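Local coordinates for uncharacterized protein (Equus caballus, PDB 5WF2) that probably takes part in vesicular trafficking at the trans-Golgi network as an accessory subunit of the AP-4 adaptor complex, here represented by its VHS/ENTH-like domain, at residues Asp92-Gln96 with Glu97-Leu101. Numbering follows the deposited sequence.
Sequences DLLPQ and EHILL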
loop_
_atom_site.group_PDB
_atom_site.type_symbol
_atom_site.label_atom_id
_atom_site.label_comp_id
_atom_site.label_asym_id
_atom_site.label_seq_id
_atom_site.Cartn_x
_atom_site.Cartn_y
_atom_site.Cartn_z
ATOM N N ASP A 92 -5.988 -5.560 11.458
ATOM C CA ASP A 92 -7.439 -5.432 11.543
ATOM C C ASP A 92 -7.889 -3.971 11.514
ATOM O O ASP A 92 -8.987 -3.649 11.975
ATOM C CB ASP A 92 -7.964 -6.108 12.816
ATOM C CG ASP A 92 -7.556 -5.370 14.066
ATOM O OD1 ASP A 92 -6.354 -5.027 14.219
ATOM O OD2 ASP A 92 -8.454 -5.102 14.900
ATOM N N LEU A 93 -7.063 -3.069 10.983
ATOM C CA LEU A 93 -7.423 -1.659 11.028
ATOM C C LEU A 93 -8.587 -1.357 10.104
ATOM O O LEU A 93 -9.427 -0.508 10.414
ATOM C CB LEU A 93 -6.231 -0.805 10.650
ATOM C CG LEU A 93 -5.084 -0.753 11.655
ATOM C CD1 LEU A 93 -3.985 0.127 11.143
ATOM C CD2 LEU A 93 -5.553 -0.231 13.025
ATOM N N LEU A 94 -8.628 -1.998 8.949
ATOM C CA LEU A 94 -9.806 -1.970 8.105
ATOM C C LEU A 94 -10.258 -3.390 7.841
ATOM O O LEU A 94 -9.433 -4.301 7.794
ATOM C CB LEU A 94 -9.528 -1.276 6.773
ATOM C CG LEU A 94 -9.444 0.247 6.796
ATOM C CD1 LEU A 94 -9.191 0.679 5.351
ATOM C CD2 LEU A 94 -10.705 0.887 7.341
ATOM N N PRO A 95 -11.553 -3.618 7.676
ATOM C CA PRO A 95 -11.990 -4.948 7.241
ATOM C C PRO A 95 -11.214 -5.318 5.994
ATOM O O PRO A 95 -10.904 -4.447 5.172
ATOM C CB PRO A 95 -13.482 -4.767 6.961
ATOM C CG PRO A 95 -13.878 -3.534 7.723
ATOM C CD PRO A 95 -12.665 -2.658 7.782
ATOM N N GLN A 96 -10.841 -6.596 5.855
ATOM C CA GLN A 96 -10.014 -6.906 4.692
ATOM C C GLN A 96 -10.843 -6.863 3.414
ATOM O O GLN A 96 -10.288 -6.614 2.340
ATOM C CB GLN A 96 -9.295 -8.264 4.804
ATOM C CG GLN A 96 -7.824 -8.186 4.292
ATOM C CD GLN A 96 -7.171 -9.533 4.049
ATOM O OE1 GLN A 96 -7.677 -10.344 3.282
ATOM N NE2 GLN A 96 -6.040 -9.776 4.703
ATOM N N GLU A 97 -12.150 -7.064 3.501
ATOM C CA GLU A 97 -12.963 -6.869 2.305
ATOM C C GLU A 97 -12.939 -5.409 1.870
ATOM O O GLU A 97 -13.025 -5.104 0.665
ATOM C CB GLU A 97 -14.378 -7.334 2.562
ATOM C CG GLU A 97 -15.106 -7.528 1.293
ATOM C CD GLU A 97 -16.522 -7.946 1.514
ATOM O OE1 GLU A 97 -16.841 -8.286 2.674
ATOM O OE2 GLU A 97 -17.306 -7.912 0.533
ATOM N N HIS A 98 -12.818 -4.497 2.830
ATOM C CA HIS A 98 -12.748 -3.079 2.509
ATOM C C HIS A 98 -11.406 -2.718 1.894
ATOM O O HIS A 98 -11.344 -1.920 0.949
ATOM C CB HIS A 98 -13.007 -2.255 3.769
ATOM C CG HIS A 98 -13.465 -0.854 3.512
ATOM N ND1 HIS A 98 -13.955 -0.044 4.517
ATOM C CD2 HIS A 98 -13.508 -0.116 2.380
ATOM C CE1 HIS A 98 -14.278 1.137 4.012
ATOM N NE2 HIS A 98 -14.001 1.125 2.718
ATOM N N ILE A 99 -10.316 -3.299 2.395
ATOM C CA ILE A 99 -9.025 -3.083 1.742
ATOM C C ILE A 99 -9.070 -3.603 0.311
ATOM O O ILE A 99 -8.592 -2.925 -0.608
ATOM C CB ILE A 99 -7.880 -3.709 2.556
ATOM C CG1 ILE A 99 -7.764 -2.954 3.892
ATOM C CG2 ILE A 99 -6.555 -3.463 1.865
ATOM C CD1 ILE A 99 -6.710 -3.490 4.810
ATOM N N LEU A 100 -9.727 -4.738 0.093
ATOM C CA LEU A 100 -9.837 -5.276 -1.259
ATOM C C LEU A 100 -10.654 -4.355 -2.148
ATOM O O LEU A 100 -10.262 -4.064 -3.283
ATOM C CB LEU A 100 -10.439 -6.653 -1.234
ATOM C CG LEU A 100 -10.724 -7.352 -2.577
ATOM C CD1 LEU A 100 -9.488 -7.450 -3.445
ATOM C CD2 LEU A 100 -11.286 -8.693 -2.273
ATOM N N LEU A 101 -11.813 -3.919 -1.665
ATOM C CA LEU A 101 -12.616 -2.965 -2.433
ATOM C C LEU A 101 -11.788 -1.781 -2.887
ATOM O O LEU A 101 -11.879 -1.356 -4.042
ATOM C CB LEU A 101 -13.798 -2.518 -1.578
ATOM C CG LEU A 101 -14.800 -1.543 -2.178
ATOM C CD1 LEU A 101 -16.071 -1.720 -1.415
ATOM C CD2 LEU A 101 -14.332 -0.092 -2.095
#
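Pro95 O receives two backbone amides from the first turn of helix 96-111 and shows how a helix start is wired to the loop before it. Ile99 N gives the stronger bond, 3.1 Å to Pro95 O, with an N-H...O angle of 158°; the one from His98 N to Pro95 O is weak, bent to 123°. One residue on, Leu100 N reaches Gln96 O at 3.0 Å. Pro95 thus occupies the N-cap, and as a proline it has no side-chain acceptor to offer the opening amides.

In this all-helical VHS/ENTH-like domain of tepsin, the junction ends the loop that follows helix 75-89. Apolar packing flanks the bonds. Leu94 CB rests 3.8 Å from Ile99 CG1, a branch set beside its own backbone N and anti to the carbonyl carbon (chi1 -66°), so that it runs back towards the loop; Cys59 and Leu63 of helix 59-68 touch Leu94 and Ile99, respectively. Alongside, the Pro95 and His98 side chains point the same way, Pro95 CD lying 4.0 Å from His98 CB and near the plane of the imidazole, at its edge.

The Gln96 side chain starts out away from the turn, and its amide is bonded to two other helices: OE1 to Ser132 OG of helix 117-132 and NE2 to Gly89 O of helix 75-89.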